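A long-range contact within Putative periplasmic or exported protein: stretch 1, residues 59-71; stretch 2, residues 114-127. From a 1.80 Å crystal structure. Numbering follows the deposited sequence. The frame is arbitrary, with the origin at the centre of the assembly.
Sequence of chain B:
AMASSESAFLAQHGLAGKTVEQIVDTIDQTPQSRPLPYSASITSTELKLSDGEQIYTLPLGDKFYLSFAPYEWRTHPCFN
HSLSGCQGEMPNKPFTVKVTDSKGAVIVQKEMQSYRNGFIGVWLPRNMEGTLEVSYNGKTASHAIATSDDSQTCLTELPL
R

Stretch 1 59-71: PLGDKFYLSFAPY
Stretch 2 114-127: SYRNGFIGVWLPRN

The strands through Phe64-Ser67 and Ile120-Leu124 run antiparallel, their N-to-C directions 144° apart and their axes approaching to 4.3 Å. Phi/psi values stay extended, for example -86/136 at Phe64 and -127/135 at Ile120. The register places Phe64 opposite Leu124, Leu66 opposite Val122 and Phe68 opposite Ile120, all hydrogen-bonded pairs, with CA-CA separations of 5.0, 5.5 and 5.4 Å. Each pair bonds reciprocally: Phe64 N to Leu124 O 2.7 Å and Leu124 N to Phe64 O 2.8 Å; Leu66 N to Val122 O 3.0 Å and Val122 N to Leu66 O 2.9 Å; Phe68 N to Ile120 O and Ile120 N to Phe68 O, both 2.8 Å. Angles of 157-165° at hydrogen support all six. Between them lie the non-hydrogen-bonded pairs Tyr65-Trp123 (CA-CA 4.8 Å) and Ser67-Gly121 (CA-CA 4.1 Å).

Apolar packing follows this alternation. On one face, Leu66 (t, p) brings CD2 to 4.1 Å from CD1 of Leu124 (m, t), while Phe68 (p, chi2 -88°) lays its ring against Ile120 (m, t), whose CB is 4.0 Å from the ring centroid. On the other, Tyr65 (t, 71°) and Trp123 (m, 97°) meet obliquely, six-membered ring centroids 4.6 Å apart and planes at 49°. Gly121 CA lies 3.5 Å from Tyr65 OH; an ideal CB there would fall 2.0 Å from Tyr65 OH, a clash. Next to the Phe68-Ile120 pair, Ala69 CB sits 3.7 Å from the Phe119 ring centroid, 10° off the ring normal.

Polar side-chain contacts concentrate at Arg126 (m, t, t, chi4 -77°), whose NE and NH2 each donate to Gly61 O at 3.1 Å, so that this one carbonyl oxygen accepts two hydrogen bonds, at 151° and 146°. Water 1 joins Asp62 O (2.7 Å) to Arg126 N (3.0 Å). Water 3 donates to both Pro70 O (2.8 Å) and Gly118 O (2.7 Å), bridging the far end, where Tyr115-Gly118 form a type I turn.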

# COMPACT_ATOMS: atom_id res chain seq x y z
N PRO B 59 2.31 -4.54 -6.19
CA PRO B 59 3.22 -3.75 -5.35
C PRO B 59 2.65 -3.55 -3.96
O PRO B 59 1.43 -3.36 -3.81
CB PRO B 59 3.29 -2.40 -6.08
CG PRO B 59 2.90 -2.72 -7.51
CD PRO B 59 1.87 -3.81 -7.40
N LEU B 60 3.53 -3.61 -2.95
CA LEU B 60 3.14 -3.26 -1.59
C LEU B 60 3.07 -1.75 -1.42
O LEU B 60 3.39 -0.98 -2.33
CB LEU B 60 4.12 -3.87 -0.58
CG LEU B 60 3.84 -5.28 -0.04
CD1 LEU B 60 3.07 -6.17 -1.01
CD2 LEU B 60 5.12 -5.99 0.41
N GLY B 61 2.65 -1.32 -0.23
CA GLY B 61 2.52 0.08 0.07
C GLY B 61 3.65 0.59 0.94
O GLY B 61 4.77 0.08 0.86
N ASP B 62 3.36 1.60 1.77
CA ASP B 62 4.36 2.30 2.57
C ASP B 62 4.98 1.42 3.66
O ASP B 62 6.06 1.73 4.19
CB ASP B 62 3.73 3.51 3.27
CG ASP B 62 3.46 4.67 2.34
OD1 ASP B 62 4.03 4.71 1.23
OD2 ASP B 62 2.68 5.56 2.76
N LYS B 63 4.29 0.35 4.01
CA LYS B 63 4.72 -0.50 5.12
C LYS B 63 5.34 -1.81 4.65
O LYS B 63 4.88 -2.42 3.67
CB LYS B 63 3.53 -0.82 6.02
CG LYS B 63 2.91 0.41 6.67
CD LYS B 63 3.86 1.00 7.69
CE LYS B 63 3.21 2.16 8.45
NZ LYS B 63 2.61 3.14 7.50
N PHE B 64 6.37 -2.24 5.37
CA PHE B 64 7.01 -3.53 5.14
C PHE B 64 6.25 -4.61 5.93
O PHE B 64 5.89 -4.42 7.10
CB PHE B 64 8.45 -3.41 5.64
CG PHE B 64 9.31 -4.62 5.40
CD1 PHE B 64 9.21 -5.73 6.22
CD2 PHE B 64 10.26 -4.62 4.39
CE1 PHE B 64 10.03 -6.83 6.03
CE2 PHE B 64 11.09 -5.70 4.20
CZ PHE B 64 10.97 -6.81 5.01
N TYR B 65 6.00 -5.75 5.29
CA TYR B 65 5.36 -6.87 5.97
C TYR B 65 6.38 -7.90 6.41
O TYR B 65 7.06 -8.52 5.59
CB TYR B 65 4.37 -7.55 5.05
CG TYR B 65 3.45 -8.57 5.72
CD1 TYR B 65 2.44 -8.15 6.57
CD2 TYR B 65 3.54 -9.93 5.43
CE1 TYR B 65 1.56 -9.06 7.15
CE2 TYR B 65 2.66 -10.85 6.01
CZ TYR B 65 1.67 -10.39 6.87
OH TYR B 65 0.79 -11.27 7.46
N LEU B 66 6.47 -8.09 7.72
CA LEU B 66 7.27 -9.16 8.27
C LEU B 66 6.36 -10.24 8.87
O LEU B 66 5.52 -9.96 9.73
CB LEU B 66 8.19 -8.59 9.35
CG LEU B 66 9.06 -9.60 10.08
CD1 LEU B 66 10.04 -10.28 9.11
CD2 LEU B 66 9.78 -8.90 11.23
N SER B 67 6.52 -11.49 8.42
CA SER B 67 5.73 -12.58 9.00
C SER B 67 6.67 -13.54 9.73
O SER B 67 7.65 -14.01 9.16
CB SER B 67 4.89 -13.29 7.92
OG SER B 67 3.90 -14.15 8.49
N PHE B 68 6.39 -13.82 11.00
CA PHE B 68 7.30 -14.66 11.77
C PHE B 68 6.57 -15.81 12.46
O PHE B 68 5.37 -15.73 12.75
CB PHE B 68 8.06 -13.79 12.78
CG PHE B 68 7.18 -13.03 13.72
CD1 PHE B 68 6.70 -11.77 13.37
CD2 PHE B 68 6.84 -13.55 14.96
CE1 PHE B 68 5.89 -11.05 14.24
CE2 PHE B 68 6.04 -12.84 15.83
CZ PHE B 68 5.56 -11.59 15.46
N ALA B 69 7.31 -16.87 12.76
CA ALA B 69 6.71 -18.06 13.33
C ALA B 69 7.57 -18.53 14.48
O ALA B 69 8.65 -19.07 14.26
CB ALA B 69 6.59 -19.16 12.28
N PRO B 70 7.13 -18.28 15.72
CA PRO B 70 7.94 -18.76 16.84
C PRO B 70 7.91 -20.28 16.90
O PRO B 70 6.98 -20.90 16.36
CB PRO B 70 7.23 -18.17 18.07
CG PRO B 70 6.53 -16.91 17.53
CD PRO B 70 6.05 -17.36 16.15
N TYR B 71 8.90 -20.90 17.54
CA TYR B 71 8.88 -22.34 17.67
C TYR B 71 9.46 -22.81 18.99
O TYR B 71 10.13 -22.05 19.70
CB TYR B 71 9.59 -23.00 16.49
CG TYR B 71 11.10 -22.92 16.50
CD1 TYR B 71 11.76 -21.81 16.00
CD2 TYR B 71 11.87 -23.99 16.99
CE1 TYR B 71 13.15 -21.74 16.00
CE2 TYR B 71 13.26 -23.92 16.98
CZ TYR B 71 13.88 -22.80 16.48
OH TYR B 71 15.26 -22.71 16.48
N SER B 114 -1.22 -16.13 16.90
CA SER B 114 -0.70 -16.72 15.66
C SER B 114 -1.85 -17.27 14.83
O SER B 114 -2.90 -17.62 15.38
CB SER B 114 0.32 -17.83 15.95
OG SER B 114 -0.28 -18.88 16.71
N TYR B 115 -1.67 -17.33 13.52
CA TYR B 115 -2.75 -17.79 12.63
C TYR B 115 -2.72 -19.31 12.50
O TYR B 115 -1.89 -19.98 13.13
CB TYR B 115 -2.63 -17.15 11.25
CG TYR B 115 -2.22 -15.69 11.29
CD1 TYR B 115 -2.73 -14.84 12.26
CD2 TYR B 115 -1.30 -15.18 10.38
CE1 TYR B 115 -2.35 -13.51 12.32
CE2 TYR B 115 -0.91 -13.85 10.43
CZ TYR B 115 -1.44 -13.02 11.41
OH TYR B 115 -1.07 -11.69 11.48
N ARG B 116 -3.64 -19.83 11.68
CA ARG B 116 -3.76 -21.25 11.40
C ARG B 116 -2.44 -21.80 10.85
O ARG B 116 -2.09 -22.96 11.10
CB ARG B 116 -4.91 -21.48 10.41
CG ARG B 116 -5.03 -22.91 9.86
CD ARG B 116 -5.21 -23.91 10.98
NE ARG B 116 -4.50 -25.15 10.68
CZ ARG B 116 -5.00 -26.12 9.92
NH1 ARG B 116 -6.21 -25.98 9.38
NH2 ARG B 116 -4.28 -27.22 9.69
N ASN B 117 -1.71 -20.95 10.13
CA ASN B 117 -0.43 -21.36 9.56
C ASN B 117 0.76 -21.20 10.51
O ASN B 117 1.90 -21.41 10.11
CB ASN B 117 -0.17 -20.65 8.22
CG ASN B 117 0.11 -19.14 8.38
OD1 ASN B 117 -0.01 -18.59 9.47
ND2 ASN B 117 0.49 -18.49 7.29
N GLY B 118 0.49 -20.83 11.76
CA GLY B 118 1.55 -20.68 12.75
C GLY B 118 2.34 -19.39 12.69
O GLY B 118 3.30 -19.20 13.46
N PHE B 119 1.94 -18.48 11.80
CA PHE B 119 2.66 -17.20 11.68
C PHE B 119 1.91 -16.05 12.34
O PHE B 119 0.71 -16.14 12.64
CB PHE B 119 2.92 -16.87 10.21
CG PHE B 119 4.06 -17.65 9.61
CD1 PHE B 119 3.87 -18.97 9.18
CD2 PHE B 119 5.31 -17.05 9.45
CE1 PHE B 119 4.92 -19.70 8.60
CE2 PHE B 119 6.37 -17.77 8.88
CZ PHE B 119 6.17 -19.10 8.45
N ILE B 120 2.65 -14.97 12.59
CA ILE B 120 2.07 -13.66 12.90
C ILE B 120 2.68 -12.65 11.94
O ILE B 120 3.89 -12.66 11.72
CB ILE B 120 2.43 -13.22 14.32
CG1 ILE B 120 1.91 -14.24 15.34
CG2 ILE B 120 1.87 -11.83 14.59
CD1 ILE B 120 2.55 -14.16 16.69
N GLY B 121 1.86 -11.77 11.37
CA GLY B 121 2.38 -10.73 10.50
C GLY B 121 2.30 -9.34 11.13
O GLY B 121 1.31 -9.01 11.78
N VAL B 122 3.36 -8.54 10.98
CA VAL B 122 3.28 -7.14 11.39
C VAL B 122 3.63 -6.20 10.25
O VAL B 122 4.44 -6.54 9.38
CB VAL B 122 4.20 -6.83 12.59
CG1 VAL B 122 3.70 -7.54 13.83
CG2 VAL B 122 5.65 -7.24 12.28
N TRP B 123 3.03 -5.02 10.27
CA TRP B 123 3.31 -4.00 9.26
C TRP B 123 4.21 -2.94 9.87
O TRP B 123 3.85 -2.28 10.86
CB TRP B 123 2.00 -3.40 8.76
CG TRP B 123 1.17 -4.39 7.96
CD1 TRP B 123 0.12 -5.15 8.41
CD2 TRP B 123 1.31 -4.70 6.57
NE1 TRP B 123 -0.39 -5.91 7.39
CE2 TRP B 123 0.32 -5.65 6.24
CE3 TRP B 123 2.19 -4.26 5.57
CZ2 TRP B 123 0.19 -6.18 4.96
CZ3 TRP B 123 2.05 -4.78 4.30
CH2 TRP B 123 1.06 -5.74 4.00
N LEU B 124 5.38 -2.75 9.26
CA LEU B 124 6.44 -1.99 9.89
C LEU B 124 6.91 -0.85 8.97
O LEU B 124 6.84 -0.97 7.75
CB LEU B 124 7.62 -2.92 10.21
CG LEU B 124 7.37 -4.07 11.20
CD1 LEU B 124 8.59 -4.94 11.33
CD2 LEU B 124 7.01 -3.52 12.57
N PRO B 125 7.39 0.26 9.56
CA PRO B 125 7.98 1.33 8.76
C PRO B 125 9.14 0.77 7.95
O PRO B 125 9.83 -0.14 8.43
CB PRO B 125 8.53 2.32 9.80
CG PRO B 125 7.86 1.95 11.10
CD PRO B 125 7.51 0.49 11.02
N ARG B 126 9.34 1.27 6.74
CA ARG B 126 10.43 0.79 5.89
C ARG B 126 11.77 1.41 6.30
O ARG B 126 11.81 2.46 6.93
CB ARG B 126 10.13 1.12 4.42
CG ARG B 126 8.98 0.31 3.86
CD ARG B 126 8.69 0.63 2.40
NE ARG B 126 7.66 -0.25 1.86
CZ ARG B 126 7.85 -1.52 1.50
NH1 ARG B 126 9.05 -2.09 1.63
NH2 ARG B 126 6.85 -2.23 1.01
N ASN B 127 12.86 0.73 5.95
CA ASN B 127 14.21 1.22 6.21
C ASN B 127 14.52 1.47 7.68
O ASN B 127 15.26 2.40 8.01
CB ASN B 127 14.50 2.48 5.37
CG ASN B 127 14.46 2.19 3.89
OD1 ASN B 127 15.13 1.27 3.42
ND2 ASN B 127 13.67 2.94 3.16
O HOH W 1 7.48 3.41 5.81
O HOH W 2 -1.52 -10.50 8.84
O HOH W 3 4.75 -21.13 14.65